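Local coordinates for hypothetical protein PAE2307 (Pyrobaculum aerophilum, PDB 1WVQ), which probably acts as an adenosine-specific kinase of an ancient conserved family and carries a stably phosphorylated histidine, at residues E33-A38 and F87-R92; R59-E64 and L77-A82; I123-E128 and G133-V138. All coordinates share one frame; numbering follows the deposited sequence.

In the fold
Interactions 1 and 2 share the five-stranded antiparallel sheet, and V88 of the first packs on L77 and C78 of the second; the centres of the two contacts lie about 13 Å apart. In interaction 1 helix 31-40 lies against strand 87-92; in interaction 2 helix 68-81 meets strand 60-65, nested along the chain inside the loop that interaction 1 closes. Interaction 3 follows later, in a hairpin of the separate three-stranded sheet, its centre about 15 Å from that of interaction 2 and about 22 Å from that of interaction 1. I81 touches V124 and V134, so helix 68-81 bridges the two sheets. All three contacts also touch the second subunit, tying the fold to the six-chain assembly.

Interaction 1 of 3, residues E33-A38 and F87-R92; sequences EDLYEA and FVIYIR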
loop_
_atom_site.group_PDB
_atom_site.type_symbol
_atom_site.label_atom_id
_atom_site.label_comp_id
_atom_site.label_asym_id
_atom_site.label_seq_id
_atom_site.Cartn_x
_atom_site.Cartn_y
_atom_site.Cartn_z
ATOM N N GLU A 33 -6.844 15.350 -11.937
ATOM C CA GLU A 33 -8.018 14.485 -11.886
ATOM C C GLU A 33 -7.856 13.380 -10.847
ATOM O O GLU A 33 -8.803 13.057 -10.125
ATOM C CB GLU A 33 -8.301 13.880 -13.262
ATOM C CG GLU A 33 -8.695 14.936 -14.293
ATOM C CD GLU A 33 -9.482 14.378 -15.469
ATOM O OE1 GLU A 33 -10.072 13.283 -15.346
ATOM O OE2 GLU A 33 -9.527 15.061 -16.510
ATOM N N ASP A 34 -6.665 12.804 -10.751
ATOM C CA ASP A 34 -6.457 11.741 -9.779
ATOM C C ASP A 34 -6.586 12.243 -8.344
ATOM O O ASP A 34 -7.110 11.535 -7.483
ATOM C CB ASP A 34 -5.099 11.066 -9.998
ATOM C CG ASP A 34 -5.058 10.230 -11.276
ATOM O OD1 ASP A 34 -6.133 9.940 -11.854
ATOM O OD2 ASP A 34 -3.947 9.841 -11.696
ATOM N N LEU A 35 -6.125 13.462 -8.081
ATOM C CA LEU A 35 -6.244 14.022 -6.741
ATOM C C LEU A 35 -7.711 14.344 -6.446
ATOM O O LEU A 35 -8.183 14.143 -5.332
ATOM C CB LEU A 35 -5.368 15.275 -6.596
ATOM C CG LEU A 35 -3.858 15.014 -6.486
ATOM C CD1 LEU A 35 -3.120 16.336 -6.387
ATOM C CD2 LEU A 35 -3.565 14.152 -5.258
ATOM N N TYR A 36 -8.435 14.835 -7.447
ATOM C CA TYR A 36 -9.850 15.132 -7.262
ATOM C C TYR A 36 -10.559 13.848 -6.827
ATOM O O TYR A 36 -11.347 13.843 -5.885
ATOM C CB TYR A 36 -10.460 15.652 -8.575
ATOM C CG TYR A 36 -11.979 15.649 -8.593
ATOM C CD1 TYR A 36 -12.690 14.505 -8.949
ATOM C CD2 TYR A 36 -12.700 16.774 -8.207
ATOM C CE1 TYR A 36 -14.083 14.479 -8.913
ATOM C CE2 TYR A 36 -14.091 16.762 -8.169
ATOM C CZ TYR A 36 -14.773 15.614 -8.518
ATOM O OH TYR A 36 -16.145 15.593 -8.442
ATOM N N GLU A 37 -10.259 12.756 -7.521
ATOM C CA GLU A 37 -10.878 11.471 -7.223
ATOM C C GLU A 37 -10.505 10.934 -5.852
ATOM O O GLU A 37 -11.354 10.409 -5.133
ATOM C CB GLU A 37 -10.520 10.464 -8.317
ATOM C CG GLU A 37 -11.216 10.768 -9.638
ATOM C CD GLU A 37 -10.977 9.712 -10.693
ATOM O OE1 GLU A 37 -10.953 8.518 -10.343
ATOM O OE2 GLU A 37 -10.833 10.076 -11.876
ATOM N N ALA A 38 -9.238 11.074 -5.485
ATOM C CA ALA A 38 -8.773 10.601 -4.189
ATOM C C ALA A 38 -9.550 11.292 -3.070
ATOM O O ALA A 38 -9.905 10.671 -2.067
ATOM C CB ALA A 38 -7.280 10.879 -4.045
ATOM N N PHE A 87 1.523 20.812 -6.075
ATOM C CA PHE A 87 0.070 20.798 -5.991
ATOM C C PHE A 87 -0.331 21.281 -4.599
ATOM O O PHE A 87 0.427 21.137 -3.636
ATOM C CB PHE A 87 -0.520 19.401 -6.285
ATOM C CG PHE A 87 -0.187 18.336 -5.261
ATOM C CD1 PHE A 87 -0.920 18.208 -4.079
ATOM C CD2 PHE A 87 0.837 17.426 -5.511
ATOM C CE1 PHE A 87 -0.634 17.186 -3.166
ATOM C CE2 PHE A 87 1.129 16.404 -4.608
ATOM C CZ PHE A 87 0.389 16.282 -3.433
ATOM N N VAL A 88 -1.514 21.881 -4.511
ATOM C CA VAL A 88 -2.041 22.405 -3.254
ATOM C C VAL A 88 -3.478 21.945 -3.083
ATOM O O VAL A 88 -4.266 21.998 -4.025
ATOM C CB VAL A 88 -2.030 23.960 -3.231
ATOM C CG1 VAL A 88 -2.659 24.468 -1.935
ATOM C CG2 VAL A 88 -0.605 24.481 -3.363
ATOM N N ILE A 89 -3.808 21.495 -1.878
ATOM C CA ILE A 89 -5.152 21.035 -1.566
ATOM C C ILE A 89 -5.629 21.710 -0.287
ATOM O O ILE A 89 -4.905 21.747 0.702
ATOM C CB ILE A 89 -5.195 19.505 -1.309
ATOM C CG1 ILE A 89 -4.789 18.735 -2.567
ATOM C CG2 ILE A 89 -6.601 19.090 -0.862
ATOM C CD1 ILE A 89 -4.543 17.259 -2.313
ATOM N N TYR A 90 -6.834 22.266 -0.327
ATOM C CA TYR A 90 -7.444 22.862 0.859
ATOM C C TYR A 90 -8.711 22.046 1.092
ATOM O O TYR A 90 -9.493 21.818 0.161
ATOM C CB TYR A 90 -7.811 24.339 0.649
ATOM C CG TYR A 90 -6.681 25.319 0.901
ATOM C CD1 TYR A 90 -5.818 25.697 -0.122
ATOM C CD2 TYR A 90 -6.503 25.899 2.160
ATOM C CE1 TYR A 90 -4.803 26.636 0.092
ATOM C CE2 TYR A 90 -5.491 26.839 2.385
ATOM C CZ TYR A 90 -4.650 27.205 1.345
ATOM O OH TYR A 90 -3.686 28.175 1.543
ATOM N N ILE A 91 -8.907 21.596 2.328
ATOM C CA ILE A 91 -10.076 20.794 2.663
ATOM C C ILE A 91 -10.828 21.248 3.906
ATOM O O ILE A 91 -10.239 21.742 4.870
ATOM C CB ILE A 91 -9.715 19.304 2.900
ATOM C CG1 ILE A 91 -8.527 19.197 3.859
ATOM C CG2 ILE A 91 -9.451 18.604 1.577
ATOM C CD1 ILE A 91 -8.267 17.779 4.341
ATOM N N ARG A 92 -12.143 21.054 3.848
ATOM C CA ARG A 92 -13.069 21.345 4.938
ATOM C C ARG A 92 -13.934 20.091 5.059
ATOM O O ARG A 92 -14.115 19.356 4.082
ATOM C CB ARG A 92 -13.986 22.529 4.608
ATOM C CG ARG A 92 -13.385 23.914 4.760
ATOM C CD ARG A 92 -14.460 24.960 4.434
ATOM N NE ARG A 92 -13.948 26.330 4.414
ATOM C CZ ARG A 92 -13.666 27.055 5.494
ATOM N NH1 ARG A 92 -13.841 26.555 6.713
ATOM N NH2 ARG A 92 -13.202 28.290 5.346
#
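L35, on helix 31-40, reaches strand 87-92 with its two methyl groups, one for the F87 ring and one for I89. From CB, which heads for the strand, the chain runs to CG, placed anti to the carbonyl carbon (chi1 -74°), and there it forks. L35 CD1 comes over one face of the F87 ring, 3.9 Å from its centroid and 23° off the ring normal, a CH-pi contact. It sits nearer the CB end of the ring than its far rim, with L35 CD1 3.7 Å from F87 CD1. The CD2 branch goes to the tip of I89, a looser meeting at 4.4 Å between L35 CD2 and I89 CD1. Here a helix covers one face of the five-stranded antiparallel sheet, and since F87 and I89 are two apart on their strand, both point to that face; I50 and I103 extend the apolar layer around L35. The leucine side chain meets that of F87 nearly perpendicularly, and its forked end is what lets one residue serve both the ring and the isoleucine. Trimming F87 to an alanine would probably leave the L35 CD1 methyl without the ring face it rests on and open a gap beneath the helix.

Interaction 2 of 3, residues R59-E64 and L77-A82; sequences RLVRHE and LCKKIA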
loop_
_atom_site.group_PDB
_atom_site.type_symbol
_atom_site.label_atom_id
_atom_site.label_comp_id
_atom_site.label_asym_id
_atom_site.label_seq_id
_atom_site.Cartn_x
_atom_site.Cartn_y
_atom_site.Cartn_z
ATOM N N ARG A 59 1.663 25.193 -19.252
ATOM C CA ARG A 59 2.085 25.624 -17.917
ATOM C C ARG A 59 0.980 26.329 -17.143
ATOM O O ARG A 59 1.189 27.395 -16.560
ATOM C CB ARG A 59 3.293 26.557 -18.038
ATOM C CG ARG A 59 4.546 25.860 -18.524
ATOM C CD ARG A 59 5.546 26.856 -19.101
ATOM N NE ARG A 59 5.993 27.855 -18.135
ATOM C CZ ARG A 59 6.847 28.829 -18.426
ATOM N NH1 ARG A 59 7.330 28.927 -19.655
ATOM N NH2 ARG A 59 7.235 29.687 -17.492
ATOM N N LEU A 60 -0.196 25.720 -17.116
ATOM C CA LEU A 60 -1.317 26.317 -16.414
ATOM C C LEU A 60 -1.580 25.683 -15.063
ATOM O O LEU A 60 -1.301 24.500 -14.846
ATOM C CB LEU A 60 -2.585 26.205 -17.259
ATOM C CG LEU A 60 -2.541 26.881 -18.627
ATOM C CD1 LEU A 60 -3.713 26.404 -19.460
ATOM C CD2 LEU A 60 -2.550 28.395 -18.461
ATOM N N VAL A 61 -2.102 26.491 -14.148
ATOM C CA VAL A 61 -2.471 25.984 -12.840
ATOM C C VAL A 61 -3.795 25.279 -13.115
ATOM O O VAL A 61 -4.810 25.926 -13.395
ATOM C CB VAL A 61 -2.695 27.119 -11.825
ATOM C CG1 VAL A 61 -3.201 26.540 -10.509
ATOM C CG2 VAL A 61 -1.400 27.882 -11.608
ATOM N N ARG A 62 -3.766 23.953 -13.073
ATOM C CA ARG A 62 -4.947 23.139 -13.327
ATOM C C ARG A 62 -5.701 22.983 -12.015
ATOM O O ARG A 62 -5.087 22.852 -10.957
ATOM C CB ARG A 62 -4.519 21.774 -13.865
ATOM C CG ARG A 62 -3.603 21.850 -15.072
ATOM C CD ARG A 62 -4.335 22.367 -16.303
ATOM N NE ARG A 62 -3.459 22.433 -17.472
ATOM C CZ ARG A 62 -3.888 22.545 -18.725
ATOM N NH1 ARG A 62 -5.190 22.598 -18.982
ATOM N NH2 ARG A 62 -3.010 22.602 -19.717
ATOM N N HIS A 63 -7.027 22.992 -12.069
ATOM C CA HIS A 63 -7.786 22.893 -10.832
ATOM C C HIS A 63 -9.150 22.227 -10.926
ATOM O O HIS A 63 -9.746 22.144 -11.994
ATOM C CB HIS A 63 -7.963 24.294 -10.238
ATOM C CG HIS A 63 -8.669 25.249 -11.151
ATOM N ND1 HIS A 63 -9.989 25.612 -10.975
ATOM C CD2 HIS A 63 -8.229 25.940 -12.228
ATOM C CE1 HIS A 63 -10.330 26.487 -11.907
ATOM N NE2 HIS A 63 -9.278 26.703 -12.678
ATOM N N GLU A 64 -9.610 21.742 -9.777
ATOM C CA GLU A 64 -10.917 21.100 -9.610
ATOM C C GLU A 64 -11.355 21.458 -8.190
ATOM O O GLU A 64 -10.512 21.667 -7.316
ATOM C CB GLU A 64 -10.817 19.578 -9.726
ATOM C CG GLU A 64 -10.420 19.036 -11.097
ATOM C CD GLU A 64 -11.454 19.306 -12.179
ATOM O OE1 GLU A 64 -12.630 19.559 -11.842
ATOM O OE2 GLU A 64 -11.090 19.246 -13.376
ATOM N N LEU A 77 -2.373 29.968 -3.928
ATOM C CA LEU A 77 -1.125 29.499 -3.353
ATOM C C LEU A 77 -0.207 28.948 -4.445
ATOM O O LEU A 77 1.011 29.117 -4.379
ATOM C CB LEU A 77 -1.376 28.432 -2.280
ATOM C CG LEU A 77 -0.120 28.040 -1.485
ATOM C CD1 LEU A 77 0.470 29.278 -0.815
ATOM C CD2 LEU A 77 -0.468 26.991 -0.439
ATOM N N CYS A 78 -0.787 28.282 -5.442
ATOM C CA CYS A 78 0.011 27.745 -6.543
ATOM C C CYS A 78 0.677 28.887 -7.304
ATOM O O CYS A 78 1.835 28.784 -7.705
ATOM C CB CYS A 78 -0.859 26.926 -7.506
ATOM S SG CYS A 78 -1.086 25.198 -7.010
ATOM N N LYS A 79 -0.056 29.978 -7.498
ATOM C CA LYS A 79 0.481 31.138 -8.203
ATOM C C LYS A 79 1.610 31.800 -7.422
ATOM O O LYS A 79 2.568 32.296 -8.014
ATOM C CB LYS A 79 -0.631 32.155 -8.468
ATOM C CG LYS A 79 -1.643 31.689 -9.502
ATOM C CD LYS A 79 -2.883 32.574 -9.551
ATOM C CE LYS A 79 -2.584 33.967 -10.069
ATOM N NZ LYS A 79 -3.824 34.800 -10.128
ATOM N N LYS A 80 1.504 31.808 -6.095
ATOM C CA LYS A 80 2.540 32.416 -5.267
ATOM C C LYS A 80 3.790 31.541 -5.183
ATOM O O LYS A 80 4.917 32.039 -5.285
ATOM C CB LYS A 80 2.007 32.690 -3.861
ATOM C CG LYS A 80 0.828 33.646 -3.826
ATOM C CD LYS A 80 0.511 34.073 -2.403
ATOM C CE LYS A 80 -0.881 34.689 -2.310
ATOM N NZ LYS A 80 -1.096 35.775 -3.307
ATOM N N ILE A 81 3.597 30.240 -4.983
ATOM C CA ILE A 81 4.727 29.320 -4.905
ATOM C C ILE A 81 5.382 29.301 -6.287
ATOM O O ILE A 81 6.610 29.343 -6.407
ATOM C CB ILE A 81 4.257 27.901 -4.491
ATOM C CG1 ILE A 81 3.793 27.923 -3.026
ATOM C CG2 ILE A 81 5.387 26.893 -4.678
ATOM C CD1 ILE A 81 3.219 26.593 -2.533
ATOM N N ALA A 82 4.542 29.260 -7.318
ATOM C CA ALA A 82 4.977 29.276 -8.716
ATOM C C ALA A 82 6.124 28.328 -9.041
ATOM O O ALA A 82 7.093 28.708 -9.702
ATOM C CB ALA A 82 5.358 30.700 -9.118
#
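V61 and C78 make the close part of this contact. The CG1 methyl of V61 stands anti to the backbone N (chi1 175°) and points at the helix, where V61 CG1 meets C78 CB at 3.8 Å; both CB atoms face the opposite segment, and V61 and C78 are also the pair with the nearest CA atoms, 7.0 Å apart. Small side chains fit this spacing: a valine methyl spans the short distance to the cysteine CB, and cysteine adds little bulk to the helix. The sulfur turns aside from the valine and rests on V88 of strand 87-92, while C78 also touches A51 and C53 of strand 47-53. The cysteine therefore packs onto three neighbouring strands.

The other methyl of V61 has a looser partner. V61 CG2 lies 4.4 Å from K79 CG, so only the aliphatic root of the lysine takes part, while the rest of that side chain leads away with its charged end. A lysine suits such a border, since its methylenes can lie against a methyl and its ammonium group can remain at the exposed surface. P143 of the second subunit also packs on V61, and L60 and V61 pair in a parallel ladder with a strand of that subunit.

Strand 60-65 forms an edge of the five-stranded sheet within its chain, and the helix that follows it in sequence folds back across that sheet: a helix-on-sheet layer of an alpha+beta fold, in which helix 68-81 packs on strands 60-65, 47-53 and 87-92.

Interaction 3 of 3, residues I123-E128 and G133-V138; sequences IVAEVE and GVVGVV
I123 and V135 set the pattern here, their side chains crossing obliquely on one face of the hairpin. The I123 CG2 methyl, anti to the backbone N, comes to 3.9 Å from V135 CB. The other branch of the isoleucine carries its CD1 along to V138, where I123 CD1 meets V138 CG2 loosely at 4.2 Å. On its other flank, with CG1 anti to the backbone N (chi1 170°), V135 turns CG2 against A125, with 3.6 Å between V135 CG2 and A125 CB. Alanine suits that position because its single methyl lets the valine lie close. V124 and V134 point to the reverse face, where I81 of helix 68-81 touches both.

Four backbone hydrogen bonds join the strands. A125 and G133 form a hydrogen-bonded pair gripped twice: A125 N gives a nearly straight bond to G133 O (175°), and G133 N answers to A125 O. At the other end I123 N bonds to G136 O at 2.9 Å, but I123 O receives its bond from V135 N at 2.8 Å, so the register shifts by one and V135 and G136 both stand opposite I123. G136 meets the isoleucine with its backbone alone, V135 with its side chain. F8 of strand 7-13 touches A125 and V135, and V135 of both the second and the fourth subunit packs on this V135. Strands 120-128 and 131-139 thus make a hairpin of the three-stranded antiparallel sheet with 7-13, carrying a classic beta bulge.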
loop_
_atom_site.group_PDB
_atom_site.type_symbol
_atom_site.label_atom_id
_atom_site.label_comp_id
_atom_site.label_asym_id
_atom_site.label_seq_id
_atom_site.Cartn_x
_atom_site.Cartn_y
_atom_site.Cartn_z
ATOM N N ILE A 123 9.314 27.540 1.735
ATOM C CA ILE A 123 10.571 28.121 1.283
ATOM C C ILE A 123 10.767 27.724 -0.171
ATOM O O ILE A 123 10.809 26.539 -0.502
ATOM C CB ILE A 123 11.774 27.613 2.101
ATOM C CG1 ILE A 123 11.541 27.866 3.593
ATOM C CG2 ILE A 123 13.053 28.333 1.642
ATOM C CD1 ILE A 123 12.602 27.261 4.482
ATOM N N VAL A 124 10.890 28.721 -1.035
ATOM C CA VAL A 124 11.065 28.475 -2.458
ATOM C C VAL A 124 12.409 28.984 -2.960
ATOM O O VAL A 124 12.906 30.019 -2.510
ATOM C CB VAL A 124 9.932 29.154 -3.261
ATOM C CG1 VAL A 124 10.105 28.911 -4.754
ATOM C CG2 VAL A 124 8.590 28.618 -2.789
ATOM N N ALA A 125 12.999 28.235 -3.883
ATOM C CA ALA A 125 14.263 28.626 -4.474
ATOM C C ALA A 125 14.047 28.927 -5.948
ATOM O O ALA A 125 13.408 28.158 -6.664
ATOM C CB ALA A 125 15.289 27.511 -4.318
ATOM N N GLU A 126 14.559 30.069 -6.386
ATOM C CA GLU A 126 14.474 30.446 -7.787
ATOM C C GLU A 126 15.927 30.434 -8.253
ATOM O O GLU A 126 16.779 31.110 -7.669
ATOM C CB GLU A 126 13.861 31.837 -7.958
ATOM C CG GLU A 126 13.587 32.173 -9.418
ATOM C CD GLU A 126 12.768 33.437 -9.609
ATOM O OE1 GLU A 126 11.673 33.542 -9.015
ATOM O OE2 GLU A 126 13.219 34.323 -10.369
ATOM N N VAL A 127 16.208 29.654 -9.290
ATOM C CA VAL A 127 17.566 29.515 -9.801
ATOM C C VAL A 127 17.811 30.204 -11.140
ATOM O O VAL A 127 18.944 30.565 -11.457
ATOM C CB VAL A 127 17.947 28.013 -9.911
ATOM C CG1 VAL A 127 17.810 27.338 -8.536
ATOM C CG2 VAL A 127 17.060 27.319 -10.940
ATOM N N GLU A 128 16.743 30.385 -11.908
ATOM C CA GLU A 128 16.788 31.030 -13.219
ATOM C C GLU A 128 15.412 31.641 -13.449
ATOM O O GLU A 128 14.469 31.333 -12.721
ATOM C CB GLU A 128 17.071 29.999 -14.317
ATOM C CG GLU A 128 18.504 29.505 -14.360
ATOM C CD GLU A 128 18.704 28.380 -15.360
ATOM O OE1 GLU A 128 18.035 28.385 -16.420
ATOM O OE2 GLU A 128 19.550 27.496 -15.091
ATOM N N GLY A 133 11.634 25.926 -7.276
ATOM C CA GLY A 133 11.408 24.646 -6.632
ATOM C C GLY A 133 11.246 24.826 -5.134
ATOM O O GLY A 133 11.727 25.808 -4.562
ATOM N N VAL A 134 10.570 23.880 -4.495
ATOM C CA VAL A 134 10.352 23.948 -3.057
ATOM C C VAL A 134 11.533 23.380 -2.280
ATOM O O VAL A 134 11.915 22.226 -2.465
ATOM C CB VAL A 134 9.071 23.176 -2.657
ATOM C CG1 VAL A 134 8.936 23.129 -1.141
ATOM C CG2 VAL A 134 7.853 23.844 -3.273
ATOM N N VAL A 135 12.107 24.202 -1.409
ATOM C CA VAL A 135 13.235 23.791 -0.582
ATOM C C VAL A 135 12.716 23.076 0.660
ATOM O O VAL A 135 13.269 22.062 1.083
ATOM C CB VAL A 135 14.082 25.010 -0.136
ATOM C CG1 VAL A 135 15.107 24.587 0.916
ATOM C CG2 VAL A 135 14.776 25.623 -1.339
ATOM N N GLY A 136 11.645 23.608 1.232
ATOM C CA GLY A 136 11.071 23.005 2.420
ATOM C C GLY A 136 9.924 23.839 2.940
ATOM O O GLY A 136 9.433 24.737 2.255
ATOM N N VAL A 137 9.488 23.536 4.154
ATOM C CA VAL A 137 8.394 24.263 4.774
ATOM C C VAL A 137 8.699 24.515 6.240
ATOM O O VAL A 137 9.549 23.854 6.837
ATOM C CB VAL A 137 7.065 23.470 4.713
ATOM C CG1 VAL A 137 6.670 23.207 3.275
ATOM C CG2 VAL A 137 7.204 22.164 5.482
ATOM N N VAL A 138 8.006 25.497 6.799
ATOM C CA VAL A 138 8.131 25.832 8.211
ATOM C C VAL A 138 6.717 25.612 8.732
ATOM O O VAL A 138 5.846 26.473 8.597
ATOM C CB VAL A 138 8.555 27.298 8.411
ATOM C CG1 VAL A 138 8.651 27.603 9.895
ATOM C CG2 VAL A 138 9.897 27.545 7.725
#